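Local coordinates for protein alpha-1,3-glucanase (Bacillus circulans, PDB 5ZRU) that probably binds and hydrolyses alpha-1,3-glucan, this chain being the catalytic unit of a longer glycoside hydrolase of family 87, at residues F305-V311 with A336-E342; G391-F396 with F412-H418. Residue numbers count along the deposited sequence, not the author numbering.

Interaction 1. Residues F305-V311 with A336-E342; sequences FGTNSKV and ANGLVIE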
loop_
_atom_site.group_PDB
_atom_site.type_symbol
_atom_site.label_atom_id
_atom_site.label_comp_id
_atom_site.label_asym_id
_atom_site.label_seq_id
_atom_site.Cartn_x
_atom_site.Cartn_y
_atom_site.Cartn_z
ATOM N N PHE A 305 -10.620 16.732 -4.240
ATOM C CA PHE A 305 -11.577 15.707 -3.838
ATOM C C PHE A 305 -12.808 16.270 -3.120
ATOM O O PHE A 305 -13.698 15.500 -2.754
ATOM C CB PHE A 305 -10.893 14.664 -2.940
ATOM C CG PHE A 305 -9.939 13.720 -3.661
ATOM C CD1 PHE A 305 -8.720 14.166 -4.151
ATOM C CD2 PHE A 305 -10.248 12.366 -3.789
ATOM C CE1 PHE A 305 -7.830 13.294 -4.786
ATOM C CE2 PHE A 305 -9.358 11.476 -4.417
ATOM C CZ PHE A 305 -8.149 11.943 -4.914
ATOM N N GLY A 306 -12.890 17.580 -2.902
ATOM C CA GLY A 306 -14.126 18.152 -2.377
ATOM C C GLY A 306 -14.357 17.901 -0.892
ATOM O O GLY A 306 -13.422 17.701 -0.112
ATOM N N THR A 307 -15.636 17.898 -0.505
ATOM C CA THR A 307 -16.054 17.864 0.894
ATOM C C THR A 307 -16.992 16.686 1.145
ATOM O O THR A 307 -17.996 16.523 0.441
ATOM C CB THR A 307 -16.745 19.182 1.286
ATOM O OG1 THR A 307 -15.795 20.249 1.241
ATOM C CG2 THR A 307 -17.328 19.098 2.694
ATOM N N ASN A 308 -16.666 15.885 2.166
ATOM C CA ASN A 308 -17.389 14.654 2.510
ATOM C C ASN A 308 -17.506 13.700 1.328
ATOM O O ASN A 308 -18.515 13.013 1.161
ATOM C CB ASN A 308 -18.775 14.956 3.089
ATOM C CG ASN A 308 -18.699 15.482 4.494
ATOM O OD1 ASN A 308 -17.644 15.410 5.123
ATOM N ND2 ASN A 308 -19.810 16.013 5.001
ATOM N N SER A 309 -16.456 13.634 0.514
ATOM C CA SER A 309 -16.450 12.693 -0.599
ATOM C C SER A 309 -16.069 11.292 -0.124
ATOM O O SER A 309 -15.550 11.098 0.974
ATOM C CB SER A 309 -15.496 13.162 -1.696
ATOM O OG SER A 309 -15.931 14.402 -2.246
ATOM N N LYS A 310 -16.371 10.300 -0.960
ATOM C CA LYS A 310 -15.954 8.931 -0.696
ATOM C C LYS A 310 -15.396 8.319 -1.966
ATOM O O LYS A 310 -16.003 8.442 -3.034
ATOM C CB LYS A 310 -17.115 8.060 -0.204
ATOM C CG LYS A 310 -17.773 8.482 1.084
ATOM C CD LYS A 310 -18.348 7.243 1.773
ATOM C CE LYS A 310 -18.867 7.549 3.170
ATOM N NZ LYS A 310 -20.190 8.222 3.144
ATOM N N VAL A 311 -14.251 7.657 -1.849
ATOM C CA VAL A 311 -13.790 6.703 -2.852
ATOM C C VAL A 311 -13.733 5.370 -2.126
ATOM O O VAL A 311 -12.953 5.212 -1.177
ATOM C CB VAL A 311 -12.427 7.074 -3.457
ATOM C CG1 VAL A 311 -12.056 6.089 -4.587
ATOM C CG2 VAL A 311 -12.430 8.514 -3.961
ATOM N N ALA A 336 -9.361 19.183 0.335
ATOM C CA ALA A 336 -10.345 18.162 0.640
ATOM C C ALA A 336 -10.575 18.119 2.144
ATOM O O ALA A 336 -9.628 18.174 2.936
ATOM C CB ALA A 336 -9.873 16.795 0.148
ATOM N N ASN A 337 -11.842 18.020 2.530
ATOM C CA ASN A 337 -12.262 17.990 3.926
ATOM C C ASN A 337 -13.265 16.857 4.066
ATOM O O ASN A 337 -14.271 16.830 3.349
ATOM C CB ASN A 337 -12.895 19.330 4.321
ATOM C CG ASN A 337 -12.964 19.548 5.821
ATOM O OD1 ASN A 337 -12.374 18.815 6.612
ATOM N ND2 ASN A 337 -13.681 20.592 6.218
ATOM N N GLY A 338 -12.990 15.915 4.965
ATOM C CA GLY A 338 -13.927 14.827 5.205
ATOM C C GLY A 338 -13.931 13.718 4.173
ATOM O O GLY A 338 -14.915 12.980 4.079
ATOM N N LEU A 339 -12.875 13.581 3.386
ATOM C CA LEU A 339 -12.798 12.474 2.440
ATOM C C LEU A 339 -12.695 11.151 3.184
ATOM O O LEU A 339 -11.974 11.034 4.174
ATOM C CB LEU A 339 -11.589 12.645 1.517
ATOM C CG LEU A 339 -11.232 11.441 0.638
ATOM C CD1 LEU A 339 -12.286 11.227 -0.453
ATOM C CD2 LEU A 339 -9.858 11.631 0.030
ATOM N N VAL A 340 -13.420 10.145 2.709
ATOM C CA VAL A 340 -13.305 8.790 3.236
ATOM C C VAL A 340 -12.904 7.862 2.101
ATOM O O VAL A 340 -13.597 7.777 1.077
ATOM C CB VAL A 340 -14.608 8.313 3.895
ATOM C CG1 VAL A 340 -14.458 6.850 4.371
ATOM C CG2 VAL A 340 -14.952 9.223 5.072
ATOM N N ILE A 341 -11.789 7.166 2.286
ATOM C CA ILE A 341 -11.364 6.077 1.421
ATOM C C ILE A 341 -11.579 4.797 2.220
ATOM O O ILE A 341 -11.035 4.658 3.319
ATOM C CB ILE A 341 -9.893 6.242 1.010
ATOM C CG1 ILE A 341 -9.703 7.528 0.195
ATOM C CG2 ILE A 341 -9.399 5.015 0.229
ATOM C CD1 ILE A 341 -8.213 7.905 -0.001
ATOM N N GLU A 342 -12.396 3.877 1.713
ATOM C CA GLU A 342 -12.667 2.702 2.527
ATOM C C GLU A 342 -12.902 1.476 1.663
ATOM O O GLU A 342 -13.212 1.572 0.472
ATOM C CB GLU A 342 -13.870 2.916 3.465
ATOM C CG GLU A 342 -15.189 3.138 2.750
ATOM C CD GLU A 342 -16.326 3.502 3.711
ATOM O OE1 GLU A 342 -16.177 3.295 4.937
ATOM O OE2 GLU A 342 -17.369 3.991 3.236
HETATM O O HOH W 1 -15.252 21.857 3.988
HETATM O O HOH W 2 -13.888 15.054 0.631
#
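This is a parallel backbone pairing between successive coils of the beta-helix in the catalytic domain, running from a turn into a sheet. In the turn, Asn-337 N donates to Gly-306 O (3.1 Å) and Asn-308 N to Asn-337 O (2.8 Å). Entering the strands, Val-340 N donates to Ser-309 O (2.9 Å); Val-311 N reaches Val-340 O (3.0 Å) and Glu-342 N reaches Val-311 O (3.2 Å). Asn-308 and Gly-338 face each other with positive phi; a CB on Gly-338 would collide with Asn-308 OD1. Ser-309 OG, 2.5 Å from Phe-305 O, ties the corner together. Apolar residues suit the inward side: Phe-305 CD2 meets Leu-339 CD2 at 3.9 Å. Lys-310 lies on the other face with Val-340; its NZ bonds His-3 O beside the zinc ligand Asp-278, while Glu-342 forms a salt bridge with Arg-366. Strands 277-285 and 364-366 flank the pair; on the inner side Phe-323 of strand 323-325 touches Val-311 and Ile-341, and Val-354 and Phe-356 of strand 354-357 touch Ile-341.

Interaction 2. Residues G391-F396 with F412-H418; sequences GVNNTF and FFGGSGH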
loop_
_atom_site.group_PDB
_atom_site.type_symbol
_atom_site.label_atom_id
_atom_site.label_comp_id
_atom_site.label_asym_id
_atom_site.label_seq_id
_atom_site.Cartn_x
_atom_site.Cartn_y
_atom_site.Cartn_z
ATOM N N GLY A 391 -2.699 20.468 7.377
ATOM C CA GLY A 391 -3.641 19.363 7.463
ATOM C C GLY A 391 -3.822 18.917 8.905
ATOM O O GLY A 391 -2.857 18.791 9.664
ATOM N N VAL A 392 -5.085 18.684 9.289
ATOM C CA VAL A 392 -5.427 18.303 10.658
ATOM C C VAL A 392 -6.442 17.162 10.680
ATOM O O VAL A 392 -7.215 16.970 9.739
ATOM C CB VAL A 392 -5.987 19.491 11.478
ATOM C CG1 VAL A 392 -4.955 20.611 11.595
ATOM C CG2 VAL A 392 -7.296 20.004 10.871
ATOM N N ASN A 393 -6.414 16.398 11.779
ATOM C CA ASN A 393 -7.463 15.435 12.135
ATOM C C ASN A 393 -7.684 14.364 11.065
ATOM O O ASN A 393 -8.820 13.998 10.766
ATOM C CB ASN A 393 -8.782 16.155 12.436
ATOM C CG ASN A 393 -8.618 17.275 13.435
ATOM O OD1 ASN A 393 -7.707 17.247 14.265
ATOM N ND2 ASN A 393 -9.501 18.280 13.359
ATOM N N ASN A 394 -6.607 13.831 10.495
ATOM C CA ASN A 394 -6.754 12.718 9.566
ATOM C C ASN A 394 -6.629 11.388 10.308
ATOM O O ASN A 394 -5.994 11.300 11.360
ATOM C CB ASN A 394 -5.721 12.812 8.440
ATOM C CG ASN A 394 -5.947 14.032 7.559
ATOM O OD1 ASN A 394 -7.081 14.331 7.185
ATOM N ND2 ASN A 394 -4.876 14.747 7.240
ATOM N N THR A 395 -7.264 10.352 9.760
ATOM C CA THR A 395 -7.394 9.064 10.436
ATOM C C THR A 395 -7.062 7.919 9.487
ATOM O O THR A 395 -7.634 7.838 8.397
ATOM C CB THR A 395 -8.816 8.857 10.954
ATOM O OG1 THR A 395 -9.159 9.917 11.854
ATOM C CG2 THR A 395 -8.939 7.493 11.645
ATOM N N PHE A 396 -6.187 7.016 9.928
ATOM C CA PHE A 396 -5.840 5.785 9.213
ATOM C C PHE A 396 -6.183 4.625 10.144
ATOM O O PHE A 396 -5.383 4.289 11.023
ATOM C CB PHE A 396 -4.345 5.730 8.848
ATOM C CG PHE A 396 -3.886 6.800 7.879
ATOM C CD1 PHE A 396 -4.690 7.216 6.826
ATOM C CD2 PHE A 396 -2.624 7.369 8.017
ATOM C CE1 PHE A 396 -4.245 8.202 5.938
ATOM C CE2 PHE A 396 -2.172 8.346 7.132
ATOM C CZ PHE A 396 -2.978 8.767 6.096
ATOM N N PHE A 412 3.212 10.164 9.636
ATOM C CA PHE A 412 2.722 11.525 9.811
ATOM C C PHE A 412 3.926 12.458 9.789
ATOM O O PHE A 412 4.929 12.199 10.463
ATOM C CB PHE A 412 1.941 11.723 11.127
ATOM C CG PHE A 412 0.678 10.896 11.246
ATOM C CD1 PHE A 412 -0.215 10.788 10.187
ATOM C CD2 PHE A 412 0.392 10.230 12.434
ATOM C CE1 PHE A 412 -1.377 10.034 10.303
ATOM C CE2 PHE A 412 -0.771 9.463 12.570
ATOM C CZ PHE A 412 -1.660 9.365 11.500
ATOM N N PHE A 413 3.822 13.542 9.023
ATOM C CA PHE A 413 4.932 14.475 8.867
ATOM C C PHE A 413 4.656 15.874 9.404
ATOM O O PHE A 413 5.563 16.717 9.385
ATOM C CB PHE A 413 5.329 14.541 7.388
ATOM C CG PHE A 413 5.744 13.203 6.843
ATOM C CD1 PHE A 413 6.817 12.531 7.403
ATOM C CD2 PHE A 413 5.044 12.598 5.810
ATOM C CE1 PHE A 413 7.201 11.279 6.937
ATOM C CE2 PHE A 413 5.434 11.349 5.331
ATOM C CZ PHE A 413 6.510 10.694 5.896
ATOM N N GLY A 414 3.454 16.144 9.897
ATOM C CA GLY A 414 3.170 17.450 10.455
ATOM C C GLY A 414 1.685 17.605 10.713
ATOM O O GLY A 414 0.909 16.660 10.554
ATOM N N GLY A 415 1.312 18.821 11.108
ATOM C CA GLY A 415 -0.071 19.125 11.420
ATOM C C GLY A 415 -0.497 18.750 12.828
ATOM O O GLY A 415 0.326 18.718 13.751
ATOM N N SER A 416 -1.788 18.467 13.011
ATOM C CA SER A 416 -2.326 18.258 14.345
ATOM C C SER A 416 -3.459 17.240 14.306
ATOM O O SER A 416 -4.207 17.158 13.326
ATOM C CB SER A 416 -2.821 19.590 14.932
ATOM O OG SER A 416 -3.438 19.415 16.189
ATOM N N GLY A 417 -3.581 16.473 15.386
ATOM C CA GLY A 417 -4.793 15.707 15.664
ATOM C C GLY A 417 -4.987 14.424 14.881
ATOM O O GLY A 417 -6.084 13.855 14.927
ATOM N N HIS A 418 -3.972 13.954 14.162
ATOM C CA HIS A 418 -4.101 12.733 13.376
ATOM C C HIS A 418 -4.136 11.518 14.289
ATOM O O HIS A 418 -3.586 11.531 15.390
ATOM C CB HIS A 418 -2.929 12.596 12.405
ATOM C CG HIS A 418 -2.630 13.845 11.644
ATOM N ND1 HIS A 418 -3.581 14.503 10.898
ATOM C CD2 HIS A 418 -1.481 14.551 11.499
ATOM C CE1 HIS A 418 -3.035 15.564 10.328
ATOM N NE2 HIS A 418 -1.764 15.620 10.685
HETATM O O HOH W 3 -6.128 19.204 15.787
HETATM O O HOH W 4 -8.004 12.170 13.663
#
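Here two turns of consecutive coils lie against each other, joined by backbone polar contacts, a buried histidine and an aromatic pair. The main-chain link is a single bridge between Val-392 and Ser-416, where Asn-393 N donates to Ser-416 O at 2.8 Å. Weaker CA-H...O contacts extend it: Gly-415 CA lies 3.3 Å from Gly-391 O, and His-418 CA 3.1 Å from Asn-394 O. Glycine suits positions 415 and 417, since a CB on Gly-415 would strike Gly-391 O and one on Gly-417 would strike Asn-393 OD1. Asn-393 itself has positive phi, a conformation asparagine tolerates well.

Among side-chain hydrogen bonds, His-418 is central. Its ND1 accepts from Asn-394 N (3.1 Å), and its NE2 donates to Gly-414 O (2.9 Å) within its own loop. Asn-394 directs its amide to Thr-360 and Ser-363. Waters add bridges, one between Asn-393 OD1 and Ser-416 OG, the latter also bonded to Thr-449 N.

In the interior, the rings of Phe-396 and Phe-412 are nearly parallel (17°) but slid apart, with centroids 5.8 Å apart and CE2 of Phe-396 3.7 Å from CE1 of Phe-412. Phe-356 and Phe-453 extend this aromatic row. With ND1 accepting and NE2 donating, His-418 is fixed as the NE2-protonated form, its ring serving backbone atoms of both turns as a structural connector.

From the N terminus, interaction 1 comes first: the chain leaves 305-311, passes through strand 323-325 and returns one coil later at 336-342. Interaction 2 opens only after that, and closes a shorter excursion of 15 residues between 391-396 and 412-418. The two are therefore in series, neither nested nor crossing. Their centres are 15 Å apart and they do not touch. An intervening coil joins them: strand 364-366 pairs with both 340-342 and 395-397, Asn-362 bonds to Asn-337 and to Asn-393, and Phe-356 packs against Leu-339, Ile-341 and Phe-396. Together they tie consecutive coils into one continuous stack along the parallel beta-helix.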